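PDB 2DGD: 223aa long hypothetical arylmalonate decarboxylase, which is of unproven function but probably acts as a lyase related to arylmalonate decarboxylase, in the Asp/Glu racemase superfamily of alpha/beta enzymes. Local coordinates for residues A[8-14]-A[32-38]; A[69-73]-A[89-95]. The contacts are given in a common frame with arbitrary orientation. Numbering follows the deposited sequence.

In the fold
Both contacts reach one parallel sheet, ordered 31-38, 6-13, 69-72, a worked example of how an alpha/beta domain grows outward from its first strand. Their centres are about 10 Å apart. Strand 6-13 is shared ground: it pairs with 32-38 in contact 1 and, along its other edge, with 69-73 of contact 2, where Gly9 O lies 2.8 Å from Ile71 N and Ile11 O lies 2.7 Å from Gly73 N, both probable hydrogen bonds. Contact 2 then adds 89-95, a loop along the edge of strand 69-72. Side chains also join the two, with Ile11 CD1 3.7 Å from Ile89 CD1. Contact 1 additionally meets a second subunit, whereas contact 2 stays within its chain.

Contact 1 (A[8-14]-A[32-38]); sequences IGVILPA and SIHSTRM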
loop_
_atom_site.group_PDB
_atom_site.type_symbol
_atom_site.label_atom_id
_atom_site.label_comp_id
_atom_site.label_asym_id
_atom_site.label_seq_id
_atom_site.Cartn_x
_atom_site.Cartn_y
_atom_site.Cartn_z
ATOM N N ILE A 8 -10.290 11.474 -26.521
ATOM C CA ILE A 8 -11.644 11.143 -26.935
ATOM C C ILE A 8 -12.589 12.328 -26.794
ATOM O O ILE A 8 -12.777 12.874 -25.705
ATOM C CB ILE A 8 -12.194 9.959 -26.106
ATOM C CG1 ILE A 8 -11.274 8.746 -26.268
ATOM C CG2 ILE A 8 -13.607 9.609 -26.555
ATOM C CD1 ILE A 8 -11.666 7.559 -25.428
ATOM N N GLY A 9 -13.178 12.730 -27.911
ATOM C CA GLY A 9 -14.113 13.835 -27.886
ATOM C C GLY A 9 -15.507 13.286 -27.664
ATOM O O GLY A 9 -15.813 12.171 -28.084
ATOM N N VAL A 10 -16.357 14.049 -26.993
ATOM C CA VAL A 10 -17.713 13.596 -26.755
ATOM C C VAL A 10 -18.728 14.740 -26.877
ATOM O O VAL A 10 -18.569 15.808 -26.276
ATOM C CB VAL A 10 -17.835 12.919 -25.358
ATOM C CG1 VAL A 10 -17.418 13.880 -24.273
ATOM C CG2 VAL A 10 -19.260 12.451 -25.120
ATOM N N ILE A 11 -19.754 14.517 -27.689
ATOM C CA ILE A 11 -20.810 15.498 -27.863
ATOM C C ILE A 11 -21.968 15.012 -27.005
ATOM O O ILE A 11 -22.450 13.896 -27.191
ATOM C CB ILE A 11 -21.284 15.579 -29.327
ATOM C CG1 ILE A 11 -20.130 16.003 -30.230
ATOM C CG2 ILE A 11 -22.438 16.568 -29.441
ATOM C CD1 ILE A 11 -20.472 15.936 -31.692
ATOM N N LEU A 12 -22.418 15.828 -26.062
ATOM C CA LEU A 12 -23.520 15.402 -25.213
ATOM C C LEU A 12 -24.550 16.477 -24.931
ATOM O O LEU A 12 -24.297 17.659 -25.135
ATOM C CB LEU A 12 -22.982 14.839 -23.888
ATOM C CG LEU A 12 -21.731 15.479 -23.282
ATOM C CD1 LEU A 12 -21.976 16.934 -23.007
ATOM C CD2 LEU A 12 -21.361 14.760 -22.005
ATOM N N PRO A 13 -25.742 16.071 -24.468
ATOM C CA PRO A 13 -26.810 17.022 -24.159
ATOM C C PRO A 13 -26.428 17.937 -23.000
ATOM O O PRO A 13 -25.756 17.521 -22.064
ATOM C CB PRO A 13 -27.998 16.112 -23.847
ATOM C CG PRO A 13 -27.363 14.868 -23.358
ATOM C CD PRO A 13 -26.216 14.685 -24.288
ATOM N N ALA A 14 -26.866 19.185 -23.075
ATOM C CA ALA A 14 -26.553 20.174 -22.060
ATOM C C ALA A 14 -26.689 19.691 -20.625
ATOM O O ALA A 14 -25.796 19.899 -19.808
ATOM C CB ALA A 14 -27.417 21.422 -22.267
ATOM N N SER A 32 -7.422 11.336 -22.376
ATOM C CA SER A 32 -8.215 12.432 -21.850
ATOM C C SER A 32 -9.525 12.560 -22.626
ATOM O O SER A 32 -9.616 12.170 -23.795
ATOM C CB SER A 32 -7.428 13.746 -21.887
ATOM O OG SER A 32 -6.943 14.023 -23.182
ATOM N N ILE A 33 -10.538 13.093 -21.948
ATOM C CA ILE A 33 -11.867 13.274 -22.516
ATOM C C ILE A 33 -12.147 14.758 -22.753
ATOM O O ILE A 33 -11.901 15.594 -21.883
ATOM C CB ILE A 33 -12.936 12.702 -21.559
ATOM C CG1 ILE A 33 -12.554 11.277 -21.150
ATOM C CG2 ILE A 33 -14.300 12.706 -22.228
ATOM C CD1 ILE A 33 -12.415 10.313 -22.321
ATOM N N HIS A 34 -12.670 15.081 -23.931
ATOM C CA HIS A 34 -12.972 16.468 -24.275
ATOM C C HIS A 34 -14.398 16.554 -24.778
ATOM O O HIS A 34 -14.760 15.885 -25.747
ATOM C CB HIS A 34 -11.989 16.936 -25.335
ATOM C CG HIS A 34 -10.569 16.674 -24.958
ATOM N ND1 HIS A 34 -9.907 17.418 -24.005
ATOM C CD2 HIS A 34 -9.717 15.686 -25.326
ATOM C CE1 HIS A 34 -8.709 16.899 -23.801
ATOM N NE2 HIS A 34 -8.569 15.847 -24.589
ATOM N N SER A 35 -15.208 17.381 -24.128
ATOM C CA SER A 35 -16.603 17.484 -24.520
ATOM C C SER A 35 -17.115 18.864 -24.905
ATOM O O SER A 35 -16.482 19.888 -24.648
ATOM C CB SER A 35 -17.481 16.919 -23.399
ATOM O OG SER A 35 -17.181 17.539 -22.161
ATOM N N THR A 36 -18.275 18.859 -25.543
ATOM C CA THR A 36 -18.955 20.076 -25.948
ATOM C C THR A 36 -20.436 19.719 -25.912
ATOM O O THR A 36 -20.814 18.588 -26.214
ATOM C CB THR A 36 -18.539 20.537 -27.356
ATOM O OG1 THR A 36 -19.007 21.873 -27.556
ATOM C CG2 THR A 36 -19.133 19.625 -28.432
ATOM N N ARG A 37 -21.272 20.677 -25.528
ATOM C CA ARG A 37 -22.702 20.418 -25.409
ATOM C C ARG A 37 -23.581 20.906 -26.546
ATOM O O ARG A 37 -23.192 21.765 -27.340
ATOM C CB ARG A 37 -23.213 21.006 -24.096
ATOM C CG ARG A 37 -22.638 20.326 -22.881
ATOM C CD ARG A 37 -23.057 21.000 -21.599
ATOM N NE ARG A 37 -23.191 20.022 -20.529
ATOM C CZ ARG A 37 -22.202 19.261 -20.080
ATOM N NH1 ARG A 37 -22.435 18.393 -19.110
ATOM N NH2 ARG A 37 -20.983 19.376 -20.587
HETATM N N MSE A 38 -24.779 20.337 -26.611
HETATM C CA MSE A 38 -25.751 20.713 -27.618
HETATM C C MSE A 38 -27.069 21.106 -26.974
HETATM O O MSE A 38 -27.468 20.563 -25.946
HETATM C CB MSE A 38 -25.987 19.580 -28.604
HETATM C CG MSE A 38 -24.833 19.348 -29.554
HETATM SE SE MSE A 38 -25.336 18.216 -31.050
HETATM C CE MSE A 38 -25.714 19.593 -32.339
#
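In this parallel pair, Ile8, Leu12 and Met38 add side-chain contacts to the backbone pairing. The axes of strands 8-13 and 32-38 approach to 4.5 Å, at 26°, pairing Ile8 with Ile33 through Pro13 with Met38. At one end Ile8 N donates to Ser32 O (2.9 Å). His34 N donates to Ile8 O (2.8 Å), while Ile8 CB meets Ile33 CD1 at 3.8 Å. Farther along, Leu12 bonds through its N to Thr36 O (3.2 Å) and through its O to Met38 N (3.1 Å); its CD1 covers one face of the Arg37 guanidinium, whose NE donates to Ala14 O (2.7 Å). Arg37 also forms a salt bridge with Glu20 of the connecting helix. On the other face of the sheet, the selenomethionine Met38 sets CG against Ile11 CG2 at 3.7 Å. Thr36 OG1 hydrogen-bonds to Arg37 N of a second subunit, so the outer strand also serves assembly. With helix 19-26 between them, these strands form a classic beta-alpha-beta unit of a parallel alpha/beta fold.

Contact 2 (A[69-73]-A[89-95]); sequences IIIYG and IKDVVIP
A sheet can be widened at its edge by a loop that pairs with it only briefly. Here the edge is extended strand 69-72, outermost within this chain. A type II turn, Ile89 to Val92 (Val92 N to Ile89 O 3.2 Å; Asp91 phi/psi 66/18), leads into 92-95, which runs beside 70-73 in the same direction, pairing Ile70-Val92, Ile71-Val93, Tyr72-Ile94 and Gly73-Pro95. Ile69, chi1 t, brings CD1 within 3.7 Å of Val93 CG2. Ile70 N donates to a water at 2.8 Å, which donates to Lys90 O at 3.2 Å; Ile70 O accepts from Val93 N at 2.8 Å, and Ile70 CB lies 4.1 Å from Ile89 CG2. Ile71 makes the single bridge, to Val93 (CA-CA 4.5 Å). Tyr72 N donates to Val93 O at 2.9 Å; its side chain, chi1 t, places CB 3.9 Å from Val92 CG2, and its hydroxyl bonds to Tyr76 O. Two direct bonds and one water thus serve Ile70 N, Ile70 O and Tyr72 N; pairing stops at Pro95, first residue of helix 95-105, which has no N-H to offer Tyr72 O (3.0 Å from Pro95 CD), within a largely apolar interface.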
loop_
_atom_site.group_PDB
_atom_site.type_symbol
_atom_site.label_atom_id
_atom_site.label_comp_id
_atom_site.label_asym_id
_atom_site.label_seq_id
_atom_site.Cartn_x
_atom_site.Cartn_y
_atom_site.Cartn_z
ATOM N N ILE A 69 -11.005 10.523 -31.816
ATOM C CA ILE A 69 -12.252 9.869 -32.173
ATOM C C ILE A 69 -13.334 10.607 -31.406
ATOM O O ILE A 69 -13.049 11.229 -30.387
ATOM C CB ILE A 69 -12.252 8.377 -31.791
ATOM C CG1 ILE A 69 -13.451 7.687 -32.434
ATOM C CG2 ILE A 69 -12.312 8.214 -30.280
ATOM C CD1 ILE A 69 -13.413 6.189 -32.321
ATOM N N ILE A 70 -14.569 10.551 -31.892
ATOM C CA ILE A 70 -15.663 11.254 -31.237
ATOM C C ILE A 70 -16.838 10.357 -30.907
ATOM O O ILE A 70 -17.208 9.489 -31.687
ATOM C CB ILE A 70 -16.152 12.434 -32.112
ATOM C CG1 ILE A 70 -15.053 13.497 -32.181
ATOM C CG2 ILE A 70 -17.448 13.001 -31.560
ATOM C CD1 ILE A 70 -15.403 14.697 -33.000
ATOM N N ILE A 71 -17.416 10.571 -29.733
ATOM C CA ILE A 71 -18.562 9.796 -29.279
ATOM C C ILE A 71 -19.768 10.716 -29.295
ATOM O O ILE A 71 -19.704 11.822 -28.761
ATOM C CB ILE A 71 -18.387 9.301 -27.822
ATOM C CG1 ILE A 71 -17.206 8.338 -27.719
ATOM C CG2 ILE A 71 -19.666 8.640 -27.340
ATOM C CD1 ILE A 71 -16.919 7.882 -26.304
ATOM N N TYR A 72 -20.853 10.264 -29.920
ATOM C CA TYR A 72 -22.091 11.038 -29.966
ATOM C C TYR A 72 -22.895 10.556 -28.763
ATOM O O TYR A 72 -23.595 9.550 -28.834
ATOM C CB TYR A 72 -22.857 10.755 -31.258
ATOM C CG TYR A 72 -24.120 11.572 -31.399
ATOM C CD1 TYR A 72 -24.061 12.955 -31.558
ATOM C CD2 TYR A 72 -25.378 10.967 -31.338
ATOM C CE1 TYR A 72 -25.223 13.719 -31.650
ATOM C CE2 TYR A 72 -26.546 11.718 -31.430
ATOM C CZ TYR A 72 -26.460 13.095 -31.583
ATOM O OH TYR A 72 -27.602 13.858 -31.658
ATOM N N GLY A 73 -22.784 11.277 -27.654
ATOM C CA GLY A 73 -23.464 10.867 -26.440
ATOM C C GLY A 73 -24.908 11.256 -26.238
ATOM O O GLY A 73 -25.291 11.649 -25.142
ATOM N N ILE A 89 -19.972 13.138 -38.953
ATOM C CA ILE A 89 -18.832 12.721 -38.142
ATOM C C ILE A 89 -18.269 11.365 -38.540
ATOM O O ILE A 89 -18.805 10.323 -38.165
ATOM C CB ILE A 89 -19.220 12.686 -36.651
ATOM C CG1 ILE A 89 -19.801 14.041 -36.245
ATOM C CG2 ILE A 89 -18.003 12.370 -35.794
ATOM C CD1 ILE A 89 -20.425 14.061 -34.874
ATOM N N LYS A 90 -17.173 11.392 -39.294
ATOM C CA LYS A 90 -16.517 10.176 -39.755
ATOM C C LYS A 90 -16.005 9.351 -38.577
ATOM O O LYS A 90 -15.315 9.873 -37.698
ATOM C CB LYS A 90 -15.353 10.536 -40.683
ATOM C CG LYS A 90 -14.583 9.336 -41.234
ATOM C CD LYS A 90 -13.363 9.785 -42.039
ATOM C CE LYS A 90 -12.513 8.609 -42.507
ATOM N NZ LYS A 90 -13.292 7.690 -43.385
ATOM N N ASP A 91 -16.350 8.066 -38.573
ATOM C CA ASP A 91 -15.936 7.133 -37.527
ATOM C C ASP A 91 -16.533 7.426 -36.155
ATOM O O ASP A 91 -16.027 6.949 -35.140
ATOM C CB ASP A 91 -14.411 7.101 -37.412
ATOM C CG ASP A 91 -13.746 6.638 -38.690
ATOM O OD1 ASP A 91 -14.169 5.589 -39.223
ATOM O OD2 ASP A 91 -12.803 7.318 -39.154
ATOM N N VAL A 92 -17.607 8.209 -36.131
ATOM C CA VAL A 92 -18.277 8.561 -34.888
ATOM C C VAL A 92 -18.714 7.298 -34.156
ATOM O O VAL A 92 -19.031 6.284 -34.783
ATOM C CB VAL A 92 -19.534 9.428 -35.158
ATOM C CG1 VAL A 92 -20.553 8.639 -35.958
ATOM C CG2 VAL A 92 -20.147 9.888 -33.854
ATOM N N VAL A 93 -18.713 7.358 -32.829
ATOM C CA VAL A 93 -19.143 6.231 -32.022
ATOM C C VAL A 93 -20.532 6.540 -31.487
ATOM O O VAL A 93 -20.729 7.529 -30.778
ATOM C CB VAL A 93 -18.202 5.985 -30.824
ATOM C CG1 VAL A 93 -18.817 4.952 -29.885
ATOM C CG2 VAL A 93 -16.858 5.494 -31.312
ATOM N N ILE A 94 -21.499 5.703 -31.842
ATOM C CA ILE A 94 -22.863 5.883 -31.372
ATOM C C ILE A 94 -23.078 4.836 -30.292
ATOM O O ILE A 94 -23.234 3.660 -30.588
ATOM C CB ILE A 94 -23.878 5.699 -32.521
ATOM C CG1 ILE A 94 -23.641 6.776 -33.584
ATOM C CG2 ILE A 94 -25.303 5.803 -31.990
ATOM C CD1 ILE A 94 -24.522 6.646 -34.798
ATOM N N PRO A 95 -23.077 5.258 -29.015
ATOM C CA PRO A 95 -23.264 4.340 -27.886
ATOM C C PRO A 95 -24.301 3.234 -28.071
ATOM O O PRO A 95 -24.029 2.076 -27.748
ATOM C CB PRO A 95 -23.571 5.279 -26.710
ATOM C CG PRO A 95 -23.927 6.590 -27.351
ATOM C CD PRO A 95 -23.047 6.654 -28.549
HETATM O O HOH W 1 -14.776 9.859 -34.571
#